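PDB 4AN8: CRISPR-associated protein CasA/Cse1 from Thermus thermophilus, which forms part of the Cascade ribonucleoprotein complex of type I-E CRISPR immunity, in which it probably takes part in selecting foreign DNA. Local coordinates for residues P110-V114 and L161-Q165; P122-L128 and V261-Y266; L149-Y154 and D256-R262. All coordinates share one frame; numbering follows the deposited sequence.

How the contacts relate
Contact 2 is the middle member of the group, and the other two meet it at different ends. Its centre lies about 12 Å from that of contact 1, and the two touch through His164 NE2 and Tyr266 OH, 2.6 Å apart in a probable hydrogen bond. Contact 3, about 10 Å away centre to centre, shares Val261 and Arg262 with contact 2, and Trp125 NE1 reaches Pro150 O at 3.0 Å, again a probable hydrogen bond. Contacts 1 and 3 do not touch: their nearest atoms are about 8 Å apart. One acetate ion lies beside His164 in contact 1 and another beside Tyr266 in contact 2; both probably come from the crystallisation liquor.

Contact 1: residues P110-V114 and L161-Q165; sequences PFLQV and LLVHQ. With ACT (acetate ion), chain C.
A type II beta turn, Pro110 to Gln113, is set with its Phe111-Leu112 corner against helix 154-167 and meets it through Leu161, Leu162 and Gln165. The turn is closed by Gln113 N to Pro110 O at 3.2 Å, and Leu112 takes the left-handed backbone conformation (phi 56°) that this turn type has at its third position. Leu161 makes the closer of the two apolar contacts. With CG anti to the backbone N (chi1 174°), its CD2 methyl touches the turn at Phe111 O, 3.4 Å away, and at Leu112 CB, 3.9 Å away, and also meets CG and the amide end of Gln113. The Gln113 chain is extended beyond CG, and its amide reaches its own turn, NE2 donating to Phe111 O at 2.8 Å with the acceptor close to the amide plane. Leu104 O is a second acceptor for NE2, while OE1 takes the backbone N of Leu254; the buried amide is therefore held at both ends, which fixes its rotation beside the leucine methyl. Leu162 makes a looser approach, its CD2 standing at the edge of the Phe111 ring 4.4 Å from CE2, while Leu112 CD2 lies over one face of that same ring. Leu112 and Gln165 slide past each other in opposite directions. The stronger polar link of Gln165 is from OE1 to Arg250 N on strand 250-256, so this glutamine joins the helix to that strand as well as to the turn. Its bend at chi2 (-67°) brings the amide back beside the leucine, where NE2 lies 4.1 Å from Leu112 CD1 and gives a weak hydrogen bond to Leu112 O at 3.3 Å.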
loop_
_atom_site.group_PDB
_atom_site.type_symbol
_atom_site.label_atom_id
_atom_site.label_comp_id
_atom_site.label_asym_id
_atom_site.label_seq_id
_atom_site.Cartn_x
_atom_site.Cartn_y
_atom_site.Cartn_z
ATOM N N PRO A 110 -8.549 -7.415 25.379
ATOM C CA PRO A 110 -8.216 -8.183 24.177
ATOM C C PRO A 110 -7.557 -7.279 23.120
ATOM O O PRO A 110 -7.893 -6.101 23.022
ATOM C CB PRO A 110 -9.569 -8.720 23.708
ATOM C CG PRO A 110 -10.605 -7.695 24.260
ATOM C CD PRO A 110 -9.994 -7.129 25.521
ATOM N N PHE A 111 -6.604 -7.826 22.371
ATOM C CA PHE A 111 -5.795 -7.059 21.432
ATOM C C PHE A 111 -6.640 -6.350 20.352
ATOM O O PHE A 111 -7.433 -6.984 19.623
ATOM C CB PHE A 111 -4.743 -7.997 20.805
ATOM C CG PHE A 111 -3.845 -7.321 19.827
ATOM C CD1 PHE A 111 -2.747 -6.599 20.260
ATOM C CD2 PHE A 111 -4.117 -7.371 18.469
ATOM C CE1 PHE A 111 -1.936 -5.962 19.363
ATOM C CE2 PHE A 111 -3.307 -6.741 17.574
ATOM C CZ PHE A 111 -2.210 -6.037 18.020
ATOM N N LEU A 112 -6.487 -5.039 20.265
ATOM C CA LEU A 112 -7.195 -4.216 19.266
ATOM C C LEU A 112 -8.723 -4.350 19.302
ATOM O O LEU A 112 -9.391 -4.132 18.296
ATOM C CB LEU A 112 -6.676 -4.521 17.853
ATOM C CG LEU A 112 -5.801 -3.455 17.177
ATOM C CD1 LEU A 112 -6.384 -2.033 17.291
ATOM C CD2 LEU A 112 -4.410 -3.469 17.733
ATOM N N GLN A 113 -9.275 -4.662 20.465
ATOM C CA GLN A 113 -10.700 -4.940 20.566
ATOM C C GLN A 113 -11.325 -4.217 21.767
ATOM O O GLN A 113 -10.634 -3.519 22.494
ATOM C CB GLN A 113 -10.925 -6.452 20.645
ATOM C CG GLN A 113 -10.439 -7.201 19.421
ATOM C CD GLN A 113 -10.328 -8.676 19.671
ATOM O OE1 GLN A 113 -11.330 -9.363 19.784
ATOM N NE2 GLN A 113 -9.104 -9.176 19.773
ATOM N N VAL A 114 -12.631 -4.370 21.949
ATOM C CA VAL A 114 -13.353 -3.683 23.018
ATOM C C VAL A 114 -13.964 -4.764 23.889
ATOM O O VAL A 114 -14.860 -5.490 23.440
ATOM C CB VAL A 114 -14.492 -2.793 22.458
ATOM C CG1 VAL A 114 -15.207 -2.030 23.599
ATOM C CG2 VAL A 114 -13.967 -1.828 21.385
ATOM N N LEU A 161 -8.801 -8.959 11.631
ATOM C CA LEU A 161 -8.918 -7.828 12.549
ATOM C C LEU A 161 -7.956 -6.716 12.145
ATOM O O LEU A 161 -8.343 -5.567 12.000
ATOM C CB LEU A 161 -8.636 -8.272 13.980
ATOM C CG LEU A 161 -8.571 -7.171 15.048
ATOM C CD1 LEU A 161 -9.860 -6.332 15.082
ATOM C CD2 LEU A 161 -8.248 -7.778 16.434
ATOM N N LEU A 162 -6.695 -7.076 11.961
ATOM C CA LEU A 162 -5.650 -6.114 11.683
ATOM C C LEU A 162 -5.923 -5.424 10.367
ATOM O O LEU A 162 -5.773 -4.229 10.250
ATOM C CB LEU A 162 -4.306 -6.810 11.572
ATOM C CG LEU A 162 -3.395 -6.806 12.778
ATOM C CD1 LEU A 162 -2.019 -7.319 12.282
ATOM C CD2 LEU A 162 -3.270 -5.394 13.356
ATOM N N VAL A 163 -6.329 -6.192 9.365
ATOM C CA VAL A 163 -6.604 -5.578 8.089
ATOM C C VAL A 163 -7.726 -4.551 8.259
ATOM O O VAL A 163 -7.619 -3.422 7.787
ATOM C CB VAL A 163 -6.975 -6.628 7.018
ATOM C CG1 VAL A 163 -7.654 -5.940 5.809
ATOM C CG2 VAL A 163 -5.713 -7.442 6.616
ATOM N N HIS A 164 -8.798 -4.952 8.934
ATOM C CA HIS A 164 -9.971 -4.080 9.030
ATOM C C HIS A 164 -9.667 -2.758 9.720
ATOM O O HIS A 164 -10.167 -1.725 9.310
ATOM C CB HIS A 164 -11.120 -4.800 9.752
ATOM C CG HIS A 164 -12.429 -4.075 9.693
ATOM N ND1 HIS A 164 -13.116 -3.868 8.513
ATOM C CD2 HIS A 164 -13.192 -3.529 10.669
ATOM C CE1 HIS A 164 -14.234 -3.215 8.764
ATOM N NE2 HIS A 164 -14.303 -2.992 10.066
ATOM N N GLN A 165 -8.840 -2.793 10.760
ATOM C CA GLN A 165 -8.479 -1.584 11.516
ATOM C C GLN A 165 -7.638 -0.596 10.705
ATOM O O GLN A 165 -7.616 0.609 11.015
ATOM C CB GLN A 165 -7.731 -1.951 12.817
ATOM C CG GLN A 165 -8.546 -2.781 13.816
ATOM C CD GLN A 165 -9.725 -1.998 14.401
ATOM O OE1 GLN A 165 -10.270 -1.118 13.751
ATOM N NE2 GLN A 165 -10.084 -2.290 15.636
HETATM C C ACT C . -12.010 -4.046 4.856
HETATM O O ACT C . -11.308 -4.721 5.672
HETATM O OXT ACT C . -13.226 -3.839 5.194
HETATM C CH3 ACT C . -11.425 -3.512 3.558
#

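Contact 2: residues P122-L128 and V261-Y266; sequences PLPWSKL and VRFMGY. With ACT (acetate ion), chain D.
Met264 runs alongside Leu128 in the opposite direction, SD 3.5 Å from Leu128 CG, and crosses Lys127 at about a right angle, its CE pressed unusually close to Lys127 CB, also at 3.5 Å. Its CG stands between the backbone N and the carbonyl carbon (chi1 64°), and the chain beyond is extended, which carries the thioether over the 3-10 segment 125-128. The backbones pair antiparallel over two residues. Leu123 and Met264 are a hydrogen-bonded pair: Leu123 N gives to Met264 O at 2.8 Å, and Met264 N returns a bond to Leu123 O, arriving nearly along the C=O axis. Pro124 and Phe263 are the non-hydrogen-bonded pair. Trp125 N adds a bond to Arg262 O at 3.0 Å, but from 36° above the carbonyl plane, as the chain is already turning out of the strand. That same oxygen lies in plane at the edge of the indole, 3.3 Å from Trp125 CD1. Further along, Leu123 CD1 packs on the Tyr266 ring, 3.6 Å from CD2, and Lys127 crosses the tyrosine at about a right angle with CG over one ring face. An acetate oxygen, OXT, is in plane at the edge of this ring and accepts a weak bond from Lys127 NZ; the acetate is also bound by Arg250 NE. Strand 123-124 is thus an edge partner of strand 261-273, whose other flank pairs with strand 250-256, while Trp125 and Leu128 turn to Ala160 on helix 154-167 and Leu123 meets Arg175 of strand 171-175.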
loop_
_atom_site.group_PDB
_atom_site.type_symbol
_atom_site.label_atom_id
_atom_site.label_comp_id
_atom_site.label_asym_id
_atom_site.label_seq_id
_atom_site.Cartn_x
_atom_site.Cartn_y
_atom_site.Cartn_z
ATOM N N PRO A 122 -24.600 -10.256 16.978
ATOM C CA PRO A 122 -23.276 -10.041 16.435
ATOM C C PRO A 122 -23.230 -10.017 14.934
ATOM O O PRO A 122 -24.190 -10.325 14.328
ATOM C CB PRO A 122 -22.526 -11.237 16.973
ATOM C CG PRO A 122 -23.491 -12.239 17.036
ATOM C CD PRO A 122 -24.783 -11.650 17.345
ATOM N N LEU A 123 -22.123 -9.600 14.355
ATOM C CA LEU A 123 -21.910 -9.655 12.926
ATOM C C LEU A 123 -20.971 -10.788 12.591
ATOM O O LEU A 123 -20.210 -11.193 13.394
ATOM C CB LEU A 123 -21.343 -8.351 12.400
ATOM C CG LEU A 123 -22.039 -7.030 12.635
ATOM C CD1 LEU A 123 -21.373 -5.945 11.913
ATOM C CD2 LEU A 123 -23.424 -7.106 12.241
ATOM N N PRO A 124 -21.082 -11.328 11.362
ATOM C CA PRO A 124 -20.163 -12.385 10.910
ATOM C C PRO A 124 -18.786 -11.790 10.751
ATOM O O PRO A 124 -18.698 -10.627 10.347
ATOM C CB PRO A 124 -20.687 -12.764 9.517
ATOM C CG PRO A 124 -21.968 -11.990 9.321
ATOM C CD PRO A 124 -21.990 -10.874 10.294
ATOM N N TRP A 125 -17.740 -12.556 11.053
ATOM C CA TRP A 125 -16.377 -12.061 10.920
ATOM C C TRP A 125 -16.081 -11.666 9.488
ATOM O O TRP A 125 -15.145 -10.912 9.233
ATOM C CB TRP A 125 -15.349 -13.077 11.426
ATOM C CG TRP A 125 -15.104 -14.251 10.526
ATOM C CD1 TRP A 125 -15.879 -15.366 10.406
ATOM C CD2 TRP A 125 -13.986 -14.442 9.652
ATOM N NE1 TRP A 125 -15.325 -16.234 9.506
ATOM C CE2 TRP A 125 -14.159 -15.695 9.024
ATOM C CE3 TRP A 125 -12.855 -13.675 9.336
ATOM C CZ2 TRP A 125 -13.241 -16.205 8.086
ATOM C CZ3 TRP A 125 -11.930 -14.185 8.407
ATOM C CH2 TRP A 125 -12.137 -15.435 7.793
ATOM N N SER A 126 -16.892 -12.144 8.550
ATOM C CA SER A 126 -16.696 -11.799 7.142
ATOM C C SER A 126 -16.709 -10.284 6.887
ATOM O O SER A 126 -16.108 -9.817 5.927
ATOM C CB SER A 126 -17.751 -12.482 6.280
ATOM O OG SER A 126 -19.045 -12.093 6.691
ATOM N N LYS A 127 -17.393 -9.528 7.750
ATOM C CA LYS A 127 -17.423 -8.065 7.674
ATOM C C LYS A 127 -16.020 -7.410 7.862
ATOM O O LYS A 127 -15.793 -6.256 7.480
ATOM C CB LYS A 127 -18.402 -7.521 8.712
ATOM C CG LYS A 127 -18.292 -6.022 8.959
ATOM C CD LYS A 127 -19.231 -5.215 8.053
ATOM C CE LYS A 127 -19.116 -3.713 8.308
ATOM N NZ LYS A 127 -20.328 -2.984 7.849
ATOM N N LEU A 128 -15.088 -8.144 8.470
ATOM C CA LEU A 128 -13.724 -7.658 8.636
ATOM C C LEU A 128 -12.962 -7.647 7.326
ATOM O O LEU A 128 -11.938 -6.968 7.202
ATOM C CB LEU A 128 -12.979 -8.549 9.612
ATOM C CG LEU A 128 -13.487 -8.525 11.058
ATOM C CD1 LEU A 128 -12.701 -9.535 11.882
ATOM C CD2 LEU A 128 -13.413 -7.113 11.658
ATOM N N VAL A 261 -13.428 -18.710 15.287
ATOM C CA VAL A 261 -14.289 -17.537 15.339
ATOM C C VAL A 261 -15.255 -17.533 14.165
ATOM O O VAL A 261 -14.853 -17.760 13.023
ATOM C CB VAL A 261 -13.455 -16.223 15.293
ATOM C CG1 VAL A 261 -14.367 -15.023 15.085
ATOM C CG2 VAL A 261 -12.617 -16.077 16.554
ATOM N N ARG A 262 -16.525 -17.263 14.453
ATOM C CA ARG A 262 -17.530 -17.061 13.414
ATOM C C ARG A 262 -18.121 -15.652 13.444
ATOM O O ARG A 262 -18.454 -15.105 12.404
ATOM C CB ARG A 262 -18.678 -18.069 13.552
ATOM C CG ARG A 262 -18.323 -19.525 13.270
ATOM C CD ARG A 262 -19.568 -20.433 13.429
ATOM N NE ARG A 262 -19.293 -21.802 13.023
ATOM C CZ ARG A 262 -18.889 -22.764 13.845
ATOM N NH1 ARG A 262 -18.730 -22.524 15.144
ATOM N NH2 ARG A 262 -18.649 -23.975 13.365
ATOM N N PHE A 263 -18.288 -15.102 14.645
ATOM C CA PHE A 263 -19.012 -13.849 14.872
ATOM C C PHE A 263 -18.244 -12.863 15.751
ATOM O O PHE A 263 -17.286 -13.226 16.433
ATOM C CB PHE A 263 -20.386 -14.120 15.523
ATOM C CG PHE A 263 -21.303 -14.929 14.671
ATOM C CD1 PHE A 263 -22.001 -14.344 13.636
ATOM C CD2 PHE A 263 -21.455 -16.281 14.894
ATOM C CE1 PHE A 263 -22.847 -15.094 12.832
ATOM C CE2 PHE A 263 -22.288 -17.035 14.091
ATOM C CZ PHE A 263 -22.979 -16.437 13.053
ATOM N N MET A 264 -18.690 -11.609 15.732
ATOM C CA MET A 264 -18.043 -10.543 16.466
ATOM C C MET A 264 -19.057 -9.490 16.928
ATOM O O MET A 264 -20.044 -9.208 16.237
ATOM C CB MET A 264 -16.979 -9.885 15.580
ATOM C CG MET A 264 -17.530 -9.197 14.348
ATOM S SD MET A 264 -16.181 -8.544 13.309
ATOM C CE MET A 264 -17.103 -7.890 11.929
ATOM N N GLY A 265 -18.806 -8.916 18.102
ATOM C CA GLY A 265 -19.476 -7.698 18.511
ATOM C C GLY A 265 -18.827 -6.624 17.674
ATOM O O GLY A 265 -17.652 -6.765 17.321
ATOM N N TYR A 266 -19.570 -5.568 17.355
ATOM C CA TYR A 266 -19.117 -4.565 16.407
ATOM C C TYR A 266 -19.732 -3.195 16.699
ATOM O O TYR A 266 -20.933 -3.088 16.935
ATOM C CB TYR A 266 -19.471 -5.015 14.983
ATOM C CG TYR A 266 -18.738 -4.244 13.899
ATOM C CD1 TYR A 266 -17.405 -4.543 13.589
ATOM C CD2 TYR A 266 -19.362 -3.223 13.186
ATOM C CE1 TYR A 266 -16.716 -3.851 12.625
ATOM C CE2 TYR A 266 -18.663 -2.511 12.193
ATOM C CZ TYR A 266 -17.336 -2.836 11.929
ATOM O OH TYR A 266 -16.608 -2.153 10.957
HETATM C C ACT D . -17.860 0.455 8.184
HETATM O O ACT D . -16.601 0.312 8.184
HETATM O OXT ACT D . -18.506 -0.260 9.005
HETATM C CH3 ACT D . -18.549 1.423 7.250
#

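Contact 3: residues L149-Y154 and D256-R262; sequences LPKATY and DEGDGVR
Tyr154 and Asp256 meet obliquely, ring and carboxylate planes 80° apart, with the acid oxygen in plane at the ring edge. Tyr154 OH donates to Asp256 OD1 at 2.7 Å from above the carboxylate plane, and Gly258 N reaches the same oxygen from the opposite face, closing an Asx turn. Asp259 O stands over one face of the phenol ring, and a water joins it to Tyr154 N. Next to this, Ala152 and Val261 form a single antiparallel, hydrogen-bonded pair, Ala152 N to Val261 O and Val261 N to Ala152 O, both 2.8 Å. Lys151 passes along Gly260, CD 3.5 Å from its CA, and the bend at chi3 (-51°) turns NZ onto the syn side of Asp259 OD1 at 2.8 Å. Its methylenes lie over one face of the Arg262 guanidinium, with CE 3.6 Å from NH2. Arg262 NH1 in turn holds the anti lone pair of Glu257 OE1 at 2.7 Å. The two cations, Lys151 NZ and Arg262 NH2, are 4.5 Å apart, yet each group has its own acid, which probably offsets their repulsion; Asp256, gripped twice at OD1 and bridged to Lys10 at OD2, probably stays ionised.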
loop_
_atom_site.group_PDB
_atom_site.type_symbol
_atom_site.label_atom_id
_atom_site.label_comp_id
_atom_site.label_asym_id
_atom_site.label_seq_id
_atom_site.Cartn_x
_atom_site.Cartn_y
_atom_site.Cartn_z
ATOM N N LEU A 149 -21.265 -19.522 6.244
ATOM C CA LEU A 149 -20.191 -18.800 6.925
ATOM C C LEU A 149 -19.259 -19.752 7.635
ATOM O O LEU A 149 -19.650 -20.424 8.582
ATOM C CB LEU A 149 -20.758 -17.799 7.940
ATOM C CG LEU A 149 -19.724 -17.134 8.860
ATOM C CD1 LEU A 149 -19.163 -15.914 8.198
ATOM C CD2 LEU A 149 -20.359 -16.777 10.188
ATOM N N PRO A 150 -18.006 -19.790 7.187
ATOM C CA PRO A 150 -16.994 -20.683 7.764
ATOM C C PRO A 150 -16.437 -20.152 9.089
ATOM O O PRO A 150 -16.475 -18.958 9.356
ATOM C CB PRO A 150 -15.902 -20.682 6.700
ATOM C CG PRO A 150 -15.972 -19.295 6.121
ATOM C CD PRO A 150 -17.448 -18.923 6.130
ATOM N N LYS A 151 -15.944 -21.057 9.912
ATOM C CA LYS A 151 -15.243 -20.695 11.116
ATOM C C LYS A 151 -13.789 -20.330 10.773
ATOM O O LYS A 151 -13.055 -21.126 10.192
ATOM C CB LYS A 151 -15.273 -21.860 12.097
ATOM C CG LYS A 151 -14.812 -21.491 13.480
ATOM C CD LYS A 151 -14.239 -22.691 14.248
ATOM C CE LYS A 151 -15.172 -23.887 14.228
ATOM N NZ LYS A 151 -14.495 -25.157 14.635
ATOM N N ALA A 152 -13.378 -19.121 11.132
ATOM C CA ALA A 152 -11.973 -18.742 11.029
ATOM C C ALA A 152 -11.171 -19.410 12.130
ATOM O O ALA A 152 -11.674 -19.610 13.236
ATOM C CB ALA A 152 -11.834 -17.245 11.145
ATOM N N THR A 153 -9.920 -19.748 11.834
ATOM C CA THR A 153 -8.976 -20.075 12.896
ATOM C C THR A 153 -8.609 -18.787 13.611
ATOM O O THR A 153 -8.831 -17.707 13.085
ATOM C CB THR A 153 -7.657 -20.702 12.374
ATOM O OG1 THR A 153 -7.014 -19.772 11.490
ATOM C CG2 THR A 153 -7.910 -22.016 11.644
ATOM N N TYR A 154 -8.038 -18.898 14.801
ATOM C CA TYR A 154 -7.577 -17.720 15.518
ATOM C C TYR A 154 -6.640 -16.886 14.648
ATOM O O TYR A 154 -6.756 -15.659 14.620
ATOM C CB TYR A 154 -6.894 -18.110 16.822
ATOM C CG TYR A 154 -7.820 -18.797 17.796
ATOM C CD1 TYR A 154 -9.157 -18.434 17.886
ATOM C CD2 TYR A 154 -7.363 -19.824 18.616
ATOM C CE1 TYR A 154 -10.012 -19.061 18.770
ATOM C CE2 TYR A 154 -8.208 -20.456 19.500
ATOM C CZ TYR A 154 -9.537 -20.069 19.575
ATOM O OH TYR A 154 -10.381 -20.693 20.466
ATOM N N ASP A 256 -15.192 -16.175 20.736
ATOM C CA ASP A 256 -14.518 -17.460 20.669
ATOM C C ASP A 256 -15.537 -18.607 20.647
ATOM O O ASP A 256 -16.280 -18.811 21.615
ATOM C CB ASP A 256 -13.569 -17.576 21.872
ATOM C CG ASP A 256 -12.785 -18.888 21.901
ATOM O OD1 ASP A 256 -12.869 -19.687 20.934
ATOM O OD2 ASP A 256 -12.061 -19.100 22.911
ATOM N N GLU A 257 -15.570 -19.342 19.536
ATOM C CA GLU A 257 -16.419 -20.532 19.393
ATOM C C GLU A 257 -15.881 -21.731 20.165
ATOM O O GLU A 257 -16.547 -22.745 20.268
ATOM C CB GLU A 257 -16.529 -20.944 17.927
ATOM C CG GLU A 257 -17.146 -19.917 17.025
ATOM C CD GLU A 257 -18.617 -19.692 17.318
ATOM O OE1 GLU A 257 -19.429 -20.518 16.858
ATOM O OE2 GLU A 257 -18.962 -18.689 17.995
ATOM N N GLY A 258 -14.670 -21.623 20.693
ATOM C CA GLY A 258 -14.047 -22.735 21.388
ATOM C C GLY A 258 -12.703 -23.073 20.770
ATOM O O GLY A 258 -11.706 -23.263 21.482
ATOM N N ASP A 259 -12.669 -23.132 19.439
ATOM C CA ASP A 259 -11.413 -23.333 18.720
ATOM C C ASP A 259 -11.358 -22.509 17.427
ATOM O O ASP A 259 -10.627 -22.847 16.506
ATOM C CB ASP A 259 -11.226 -24.803 18.386
ATOM C CG ASP A 259 -12.292 -25.309 17.468
ATOM O OD1 ASP A 259 -13.042 -24.475 16.928
ATOM O OD2 ASP A 259 -12.388 -26.535 17.281
ATOM N N GLY A 260 -12.150 -21.445 17.364
ATOM C CA GLY A 260 -12.231 -20.604 16.187
ATOM C C GLY A 260 -13.226 -19.464 16.363
ATOM O O GLY A 260 -13.810 -19.268 17.440
ATOM N N VAL A 261 -13.428 -18.710 15.287
ATOM C CA VAL A 261 -14.289 -17.537 15.339
ATOM C C VAL A 261 -15.255 -17.533 14.165
ATOM O O VAL A 261 -14.853 -17.760 13.023
ATOM C CB VAL A 261 -13.455 -16.223 15.293
ATOM C CG1 VAL A 261 -14.367 -15.023 15.085
ATOM C CG2 VAL A 261 -12.617 -16.077 16.554
ATOM N N ARG A 262 -16.525 -17.263 14.453
ATOM C CA ARG A 262 -17.530 -17.061 13.414
ATOM C C ARG A 262 -18.121 -15.652 13.444
ATOM O O ARG A 262 -18.454 -15.105 12.404
ATOM C CB ARG A 262 -18.678 -18.069 13.552
ATOM C CG ARG A 262 -18.323 -19.525 13.270
ATOM C CD ARG A 262 -19.568 -20.433 13.429
ATOM N NE ARG A 262 -19.293 -21.802 13.023
ATOM C CZ ARG A 262 -18.889 -22.764 13.845
ATOM N NH1 ARG A 262 -18.730 -22.524 15.144
ATOM N NH2 ARG A 262 -18.649 -23.975 13.365
HETATM O O HOH W 1 -7.645 -21.745 15.627
#